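Local coordinates for protein DNA polymerase (Pyrobaculum calidifontis, PDB 5MDN) that probably catalyses template-directed DNA synthesis, adding deoxyribonucleotides from their triphosphates to a growing DNA strand with release of diphosphate, at residues A[419-424]-A[562-567]; A[27-32]-A[145-150]; A[61-66]-A[85-90]. One frame throughout, in Å; residues are numbered along the deposited sequence.

Contact 1. Residues A[419-424]-A[562-567]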
loop_
_atom_site.group_PDB
_atom_site.type_symbol
_atom_site.label_atom_id
_atom_site.label_comp_id
_atom_site.label_asym_id
_atom_site.label_seq_id
_atom_site.Cartn_x
_atom_site.Cartn_y
_atom_site.Cartn_z
ATOM N N LEU A 419 -23.339 -3.047 -2.750
ATOM C CA LEU A 419 -23.574 -2.654 -1.368
ATOM C C LEU A 419 -22.397 -3.094 -0.508
ATOM O O LEU A 419 -21.991 -4.260 -0.552
ATOM C CB LEU A 419 -24.878 -3.258 -0.844
ATOM C CG LEU A 419 -26.150 -2.812 -1.573
ATOM C CD1 LEU A 419 -27.347 -3.661 -1.172
ATOM C CD2 LEU A 419 -26.423 -1.339 -1.317
ATOM N N ASP A 420 -21.861 -2.161 0.273
ATOM C CA ASP A 420 -20.689 -2.412 1.102
ATOM C C ASP A 420 -21.121 -3.017 2.434
ATOM O O ASP A 420 -21.926 -2.424 3.158
ATOM C CB ASP A 420 -19.905 -1.118 1.328
ATOM C CG ASP A 420 -18.512 -1.367 1.874
ATOM O OD1 ASP A 420 -18.155 -2.543 2.092
ATOM O OD2 ASP A 420 -17.778 -0.381 2.094
ATOM N N PHE A 421 -20.587 -4.198 2.750
ATOM C CA PHE A 421 -20.871 -4.891 4.001
ATOM C C PHE A 421 -19.655 -4.961 4.921
ATOM O O PHE A 421 -19.599 -5.825 5.801
ATOM C CB PHE A 421 -21.397 -6.299 3.718
ATOM C CG PHE A 421 -22.887 -6.369 3.538
ATOM C CD1 PHE A 421 -23.462 -6.106 2.308
ATOM C CD2 PHE A 421 -23.711 -6.715 4.597
ATOM C CE1 PHE A 421 -24.829 -6.175 2.135
ATOM C CE2 PHE A 421 -25.081 -6.787 4.431
ATOM C CZ PHE A 421 -25.640 -6.517 3.197
ATOM N N SER A 422 -18.667 -4.081 4.724
ATOM C CA SER A 422 -17.416 -4.194 5.470
ATOM C C SER A 422 -17.590 -3.870 6.951
ATOM O O SER A 422 -16.882 -4.436 7.791
ATOM C CB SER A 422 -16.356 -3.285 4.852
ATOM O OG SER A 422 -15.984 -3.740 3.561
ATOM N N SER A 423 -18.519 -2.975 7.294
ATOM C CA SER A 423 -18.759 -2.647 8.695
ATOM C C SER A 423 -19.412 -3.786 9.466
ATOM O O SER A 423 -19.584 -3.670 10.685
ATOM C CB SER A 423 -19.626 -1.391 8.801
ATOM O OG SER A 423 -19.050 -0.307 8.096
ATOM N N MET A 424 -19.783 -4.871 8.785
ATOM C CA MET A 424 -20.389 -6.020 9.452
ATOM C C MET A 424 -19.436 -6.665 10.453
ATOM O O MET A 424 -19.857 -7.091 11.536
ATOM C CB MET A 424 -20.833 -7.031 8.398
ATOM C CG MET A 424 -21.503 -8.281 8.922
ATOM S SD MET A 424 -22.234 -9.179 7.544
ATOM C CE MET A 424 -20.757 -9.746 6.710
ATOM N N ASP A 562 -17.993 -9.854 2.005
ATOM C CA ASP A 562 -17.822 -8.424 2.234
ATOM C C ASP A 562 -18.764 -7.536 1.421
ATOM O O ASP A 562 -18.863 -6.338 1.720
ATOM C CB ASP A 562 -16.355 -8.019 1.988
ATOM C CG ASP A 562 -15.910 -8.244 0.554
ATOM O OD1 ASP A 562 -16.670 -8.874 -0.210
ATOM O OD2 ASP A 562 -14.794 -7.793 0.195
ATOM N N SER A 563 -19.445 -8.065 0.405
ATOM C CA SER A 563 -20.371 -7.250 -0.376
ATOM C C SER A 563 -21.344 -8.151 -1.126
ATOM O O SER A 563 -21.130 -9.358 -1.258
ATOM C CB SER A 563 -19.624 -6.340 -1.361
ATOM O OG SER A 563 -18.905 -7.102 -2.310
ATOM N N LEU A 564 -22.440 -7.552 -1.589
ATOM C CA LEU A 564 -23.321 -8.222 -2.536
ATOM C C LEU A 564 -23.788 -7.234 -3.597
ATOM O O LEU A 564 -24.013 -6.056 -3.307
ATOM C CB LEU A 564 -24.522 -8.895 -1.838
ATOM C CG LEU A 564 -25.407 -8.241 -0.771
ATOM C CD1 LEU A 564 -26.226 -7.077 -1.303
ATOM C CD2 LEU A 564 -26.323 -9.293 -0.165
ATOM N N PHE A 565 -23.913 -7.721 -4.828
ATOM C CA PHE A 565 -24.329 -6.906 -5.963
ATOM C C PHE A 565 -25.820 -7.120 -6.189
ATOM O O PHE A 565 -26.285 -8.262 -6.230
ATOM C CB PHE A 565 -23.552 -7.269 -7.233
ATOM C CG PHE A 565 -22.067 -6.964 -7.179
ATOM C CD1 PHE A 565 -21.361 -6.971 -5.985
ATOM C CD2 PHE A 565 -21.377 -6.688 -8.349
ATOM C CE1 PHE A 565 -20.005 -6.700 -5.956
ATOM C CE2 PHE A 565 -20.022 -6.415 -8.326
ATOM C CZ PHE A 565 -19.336 -6.421 -7.129
ATOM N N VAL A 566 -26.566 -6.025 -6.340
ATOM C CA VAL A 566 -28.009 -6.092 -6.539
ATOM C C VAL A 566 -28.404 -5.175 -7.689
ATOM O O VAL A 566 -27.687 -4.240 -8.049
ATOM C CB VAL A 566 -28.803 -5.721 -5.265
ATOM C CG1 VAL A 566 -28.487 -6.687 -4.134
ATOM C CG2 VAL A 566 -28.503 -4.287 -4.847
ATOM N N LYS A 567 -29.569 -5.464 -8.264
ATOM C CA LYS A 567 -30.104 -4.645 -9.341
ATOM C C LYS A 567 -30.654 -3.336 -8.784
ATOM O O LYS A 567 -31.286 -3.310 -7.724
ATOM C CB LYS A 567 -31.198 -5.409 -10.089
ATOM C CG LYS A 567 -31.720 -4.705 -11.330
ATOM C CD LYS A 567 -30.726 -4.784 -12.477
ATOM C CE LYS A 567 -30.948 -6.016 -13.338
ATOM N NZ LYS A 567 -31.583 -5.654 -14.639
#
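The ring of F421 comes in obliquely, its CE1 3.6 Å from L564 CG, and F421 CB lies 3.2 Å from D562 O. The F565 ring sits on the other side of the sheet: S563 OG meets it at the edge, in its plane, and Y558 and Y605 pack edge-to-face against it. L564 CG takes the crowded position between backbone N and carbonyl carbon (chi1 47°), which sets L564 CD1 3.6 Å from L419 CD1; the two leucines run side by side, and V566 CG2 crosses to L419 CD1 at 3.9 Å. Helix 528-551 covers this apolar side, with L542 on F421 and V546 on L564. These are antiparallel palm strands, and by sequence they carry motifs A (DFSSMYP) and C (YGDTDS) of family B polymerases, whose aspartates hold the catalytic metals in relatives. L419 N donates to L564 O almost straight (3.1 Å, 172°), the return bond is weak, and F421 N reaches D562 O at 2.9 Å from above the carbonyl plane. D420 OD1 makes an Asx turn with S422 N and also accepts S422 OG on its syn lone pair. Like charge on D562 OD2, 6.5 Å from D420 OD1, would probably disfavour ionisation, which those bonds favour.

Contact 2. Residues A[27-32]-A[145-150]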
loop_
_atom_site.group_PDB
_atom_site.type_symbol
_atom_site.label_atom_id
_atom_site.label_comp_id
_atom_site.label_asym_id
_atom_site.label_seq_id
_atom_site.Cartn_x
_atom_site.Cartn_y
_atom_site.Cartn_z
ATOM N N GLU A 27 3.886 27.641 16.809
ATOM C CA GLU A 27 4.128 28.904 16.126
ATOM C C GLU A 27 4.545 28.714 14.672
ATOM O O GLU A 27 4.952 29.683 14.022
ATOM C CB GLU A 27 5.177 29.718 16.887
ATOM C CG GLU A 27 4.801 29.962 18.346
ATOM C CD GLU A 27 5.737 30.930 19.042
ATOM O OE1 GLU A 27 5.929 32.049 18.520
ATOM O OE2 GLU A 27 6.270 30.579 20.116
ATOM N N GLY A 28 4.451 27.495 14.152
ATOM C CA GLY A 28 4.640 27.262 12.733
ATOM C C GLY A 28 6.074 27.262 12.255
ATOM O O GLY A 28 6.349 27.726 11.142
ATOM N N ARG A 29 6.999 26.746 13.060
ATOM C CA ARG A 29 8.395 26.622 12.665
ATOM C C ARG A 29 8.885 25.214 12.969
ATOM O O ARG A 29 8.460 24.587 13.942
ATOM C CB ARG A 29 9.285 27.647 13.381
ATOM C CG ARG A 29 9.045 27.697 14.869
ATOM C CD ARG A 29 10.068 28.525 15.616
ATOM N NE ARG A 29 10.139 28.107 17.013
ATOM C CZ ARG A 29 11.256 28.080 17.734
ATOM N NH1 ARG A 29 12.406 28.456 17.192
ATOM N NH2 ARG A 29 11.218 27.682 18.999
ATOM N N ARG A 30 9.790 24.726 12.126
ATOM C CA ARG A 30 10.215 23.334 12.180
ATOM C C ARG A 30 11.271 23.167 13.265
ATOM O O ARG A 30 12.312 23.830 13.233
ATOM C CB ARG A 30 10.755 22.880 10.825
ATOM C CG ARG A 30 9.685 22.567 9.777
ATOM C CD ARG A 30 9.026 23.831 9.228
ATOM N NE ARG A 30 7.962 23.534 8.271
ATOM C CZ ARG A 30 6.681 23.834 8.462
ATOM N NH1 ARG A 30 6.303 24.442 9.576
ATOM N NH2 ARG A 30 5.779 23.525 7.540
ATOM N N VAL A 31 11.006 22.278 14.223
ATOM C CA VAL A 31 11.881 22.051 15.365
ATOM C C VAL A 31 12.096 20.550 15.520
ATOM O O VAL A 31 11.502 19.737 14.812
ATOM C CB VAL A 31 11.320 22.650 16.673
ATOM C CG1 VAL A 31 11.057 24.140 16.514
ATOM C CG2 VAL A 31 10.052 21.920 17.087
ATOM N N VAL A 32 12.967 20.192 16.460
ATOM C CA VAL A 32 13.282 18.798 16.748
ATOM C C VAL A 32 13.286 18.605 18.260
ATOM O O VAL A 32 13.921 19.374 18.992
ATOM C CB VAL A 32 14.631 18.372 16.129
ATOM C CG1 VAL A 32 15.727 19.378 16.454
ATOM C CG2 VAL A 32 15.018 16.976 16.597
ATOM N N PRO A 145 15.974 24.325 15.687
ATOM C CA PRO A 145 15.940 24.473 17.147
ATOM C C PRO A 145 15.734 23.124 17.822
ATOM O O PRO A 145 14.820 22.371 17.478
ATOM C CB PRO A 145 14.749 25.411 17.383
ATOM C CG PRO A 145 14.523 26.103 16.076
ATOM C CD PRO A 145 14.940 25.129 15.014
ATOM N N LEU A 146 16.591 22.826 18.792
ATOM C CA LEU A 146 16.515 21.587 19.552
ATOM C C LEU A 146 15.808 21.819 20.882
ATOM O O LEU A 146 15.902 22.894 21.479
ATOM C CB LEU A 146 17.914 21.016 19.792
ATOM C CG LEU A 146 18.041 19.688 20.541
ATOM C CD1 LEU A 146 17.350 18.568 19.778
ATOM C CD2 LEU A 146 19.505 19.349 20.791
ATOM N N TYR A 147 15.097 20.791 21.340
ATOM C CA TYR A 147 14.343 20.841 22.585
ATOM C C TYR A 147 14.529 19.533 23.335
ATOM O O TYR A 147 14.367 18.456 22.752
ATOM C CB TYR A 147 12.847 21.070 22.330
ATOM C CG TYR A 147 12.452 22.488 21.984
ATOM C CD1 TYR A 147 12.696 23.012 20.721
ATOM C CD2 TYR A 147 11.812 23.297 22.916
ATOM C CE1 TYR A 147 12.328 24.305 20.401
ATOM C CE2 TYR A 147 11.440 24.590 22.606
ATOM C CZ TYR A 147 11.700 25.090 21.348
ATOM O OH TYR A 147 11.330 26.377 21.034
ATOM N N GLU A 148 14.874 19.622 24.617
ATOM C CA GLU A 148 14.909 18.451 25.482
ATOM C C GLU A 148 13.513 18.228 26.045
ATOM O O GLU A 148 12.970 19.104 26.724
ATOM C CB GLU A 148 15.902 18.627 26.629
ATOM C CG GLU A 148 17.346 18.301 26.308
ATOM C CD GLU A 148 18.231 18.369 27.542
ATOM O OE1 GLU A 148 17.849 19.059 28.511
ATOM O OE2 GLU A 148 19.300 17.724 27.545
ATOM N N VAL A 149 12.941 17.060 25.780
ATOM C CA VAL A 149 11.595 16.766 26.254
ATOM C C VAL A 149 11.661 16.441 27.740
ATOM O O VAL A 149 12.549 15.705 28.194
ATOM C CB VAL A 149 10.952 15.626 25.442
ATOM C CG1 VAL A 149 11.077 15.902 23.954
ATOM C CG2 VAL A 149 11.552 14.280 25.786
ATOM N N VAL A 150 10.767 17.042 28.513
ATOM C CA VAL A 150 10.627 16.687 29.920
ATOM C C VAL A 150 9.569 15.611 30.109
ATOM O O VAL A 150 9.822 14.579 30.738
ATOM C CB VAL A 150 10.314 17.945 30.757
ATOM C CG1 VAL A 150 10.281 17.602 32.237
ATOM C CG2 VAL A 150 11.337 19.034 30.475
#
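Two backbone bonds grip V32 from the neighbouring strand. V32 N donates to P145 O (3.0 Å), nearly along the C=O axis, and V32 O accepts from Y147 N, also at 3.0 Å but more bent, with 131° at the hydrogen. Both bonds of V32 thus go to the residues flanking L146, the signature of a parallel pair, and on the shared face V32 CG1 meets L146 CD1 at 3.8 Å. One residue back, V31 CG1 touches P145 CB and also lies over one face of the R29 guanidinium, centred 4.0 Å above its plane. R29 NH1 approaches the proline ring at P145 CG (3.4 Å). R29 NH2 arrives in plane at the edge of the Y147 ring, next to Y147 OH, but the angle is too poor to count as a hydrogen bond; guanidinium and ring planes are turned 75° apart. What positions the arginine is its extended reach from CG to NE and the salt bridge of R29 NE to D25. On the opposite side of the chain R30 turns away to its own salt bridge with D225. The short strand segments cross at 42°, yet pairing continues past V32, where V34 bonds to Y147 and V149. Strand 30-35 lies between 17-24, to which V31 bonds through G23, and 144-155, itself flanked by edge strand 131-141, in the mixed five-stranded sheet of the N-terminal region.

Contact 3. Residues A[61-66]-A[85-90]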
loop_
_atom_site.group_PDB
_atom_site.type_symbol
_atom_site.label_atom_id
_atom_site.label_comp_id
_atom_site.label_asym_id
_atom_site.label_seq_id
_atom_site.Cartn_x
_atom_site.Cartn_y
_atom_site.Cartn_z
ATOM N N VAL A 61 26.704 -11.487 28.144
ATOM C CA VAL A 61 26.566 -11.483 26.691
ATOM C C VAL A 61 26.505 -10.054 26.164
ATOM O O VAL A 61 26.896 -9.788 25.022
ATOM C CB VAL A 61 25.333 -12.300 26.253
ATOM C CG1 VAL A 61 24.042 -11.604 26.653
ATOM C CG2 VAL A 61 25.371 -12.574 24.755
ATOM N N ALA A 62 26.045 -9.122 26.992
ATOM C CA ALA A 62 25.883 -7.732 26.587
ATOM C C ALA A 62 25.615 -6.895 27.837
ATOM O O ALA A 62 25.163 -7.430 28.853
ATOM C CB ALA A 62 24.734 -7.572 25.578
ATOM N N PRO A 63 25.882 -5.590 27.779
ATOM C CA PRO A 63 25.593 -4.733 28.937
ATOM C C PRO A 63 24.096 -4.570 29.148
ATOM O O PRO A 63 23.326 -4.434 28.195
ATOM C CB PRO A 63 26.259 -3.400 28.569
ATOM C CG PRO A 63 26.343 -3.415 27.083
ATOM C CD PRO A 63 26.569 -4.850 26.706
ATOM N N VAL A 64 23.689 -4.587 30.415
ATOM C CA VAL A 64 22.287 -4.511 30.806
ATOM C C VAL A 64 22.102 -3.307 31.720
ATOM O O VAL A 64 22.869 -3.120 32.672
ATOM C CB VAL A 64 21.822 -5.802 31.507
ATOM C CG1 VAL A 64 20.368 -5.685 31.935
ATOM C CG2 VAL A 64 22.020 -7.001 30.591
ATOM N N GLU A 65 21.088 -2.490 31.426
ATOM C CA GLU A 65 20.800 -1.334 32.269
ATOM C C GLU A 65 20.139 -1.755 33.575
ATOM O O GLU A 65 20.534 -1.302 34.657
ATOM C CB GLU A 65 19.914 -0.342 31.513
ATOM C CG GLU A 65 19.701 0.981 32.232
ATOM C CD GLU A 65 20.859 1.941 32.048
ATOM O OE1 GLU A 65 21.519 1.885 30.988
ATOM O OE2 GLU A 65 21.110 2.753 32.963
ATOM N N ALA A 66 19.139 -2.629 33.497
ATOM C CA ALA A 66 18.424 -3.103 34.676
ATOM C C ALA A 66 17.605 -4.323 34.281
ATOM O O ALA A 66 17.404 -4.606 33.098
ATOM C CB ALA A 66 17.526 -2.012 35.270
ATOM N N VAL A 85 16.155 -4.615 30.423
ATOM C CA VAL A 85 16.381 -3.301 29.834
ATOM C C VAL A 85 17.818 -3.258 29.329
ATOM O O VAL A 85 18.768 -3.262 30.122
ATOM C CB VAL A 85 16.109 -2.171 30.835
ATOM C CG1 VAL A 85 16.232 -0.816 30.153
ATOM C CG2 VAL A 85 14.729 -2.339 31.457
ATOM N N ALA A 86 17.978 -3.218 28.009
ATOM C CA ALA A 86 19.289 -3.114 27.391
ATOM C C ALA A 86 19.793 -1.674 27.430
ATOM O O ALA A 86 19.034 -0.726 27.650
ATOM C CB ALA A 86 19.244 -3.608 25.945
ATOM N N LYS A 87 21.101 -1.519 27.216
ATOM C CA LYS A 87 21.677 -0.180 27.167
ATOM C C LYS A 87 21.474 0.464 25.802
ATOM O O LYS A 87 21.170 1.659 25.721
ATOM C CB LYS A 87 23.165 -0.219 27.526
ATOM C CG LYS A 87 23.443 -0.286 29.025
ATOM C CD LYS A 87 24.896 0.052 29.335
ATOM C CE LYS A 87 25.165 1.549 29.234
ATOM N NZ LYS A 87 25.076 2.228 30.559
ATOM N N VAL A 88 21.623 -0.302 24.723
ATOM C CA VAL A 88 21.414 0.217 23.372
ATOM C C VAL A 88 20.565 -0.776 22.583
ATOM O O VAL A 88 20.575 -1.977 22.887
ATOM C CB VAL A 88 22.751 0.495 22.665
ATOM C CG1 VAL A 88 23.476 1.660 23.328
ATOM C CG2 VAL A 88 23.623 -0.746 22.655
ATOM N N PRO A 89 19.809 -0.321 21.576
ATOM C CA PRO A 89 18.925 -1.247 20.841
ATOM C C PRO A 89 19.650 -2.383 20.138
ATOM O O PRO A 89 19.063 -3.457 19.954
ATOM C CB PRO A 89 18.221 -0.330 19.832
ATOM C CG PRO A 89 18.300 1.032 20.426
ATOM C CD PRO A 89 19.598 1.082 21.177
ATOM N N GLU A 90 20.895 -2.170 19.708
ATOM C CA GLU A 90 21.604 -3.190 18.941
ATOM C C GLU A 90 21.780 -4.486 19.727
ATOM O O GLU A 90 21.787 -5.572 19.136
ATOM C CB GLU A 90 22.954 -2.642 18.472
ATOM C CG GLU A 90 22.837 -1.478 17.482
ATOM C CD GLU A 90 22.602 -0.130 18.153
ATOM O OE1 GLU A 90 21.862 -0.080 19.157
ATOM O OE2 GLU A 90 23.148 0.882 17.661
#
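A classic beta bulge interrupts the hairpin of strands 64-74 and 77-86: E65 and A66 both face V85, and the register slips by one between V64 and A66. V85 O serves the two bulge residues, taking E65 N at 2.8 Å nearly along its C=O axis and A66 N through a weak bond. The return bond, V85 N to A66 O at 3.0 Å, lies in the carbonyl plane. The elements from 41-46 to 105-109 run beta-alpha-beta-beta-alpha-beta with the strand order of a ferredoxin-like fold, and 64-74 is one of two edge strands. Helix 92-100 backs it, with L95 against A62 and A86. E65 CG is anti to the backbone N (chi1 -172°), and the chain bends at chi2 so that E65 OE1 meets K87 side-on, 3.5 Å from K87 CG. K87 folds at chi3 and chi4, bringing K87 NZ within 3.6 Å of E65 OE1 in a salt bridge, while K87 CD rests on P63 CB at 3.8 Å. An alanine here loses the salt bridge and the P63 contact, and would probably leave E65 less firmly held. E65 OE1 has a long, weak ion pair with R39, and E65 O accepts from K55 NZ.

Contacts 2 and 3 belong to the N-terminal part of the chain: the whole span of contact 3 falls between the two segments of contact 2, and their centres lie 29 Å apart, with nearest atoms about 16 Å apart. Each pairs strands within its own sheet, mixed in contact 2 and antiparallel in contact 3. Contact 1 comes much later in sequence, in the polymerase palm, its centre 47 Å from that of contact 2 and 51 Å from that of contact 3. Contact 2 is the one near an observed metal site: the V32 side chain is about 9 Å from that of D7, a magnesium ligand together with D363, and about 12 Å from a bound magnesium ion.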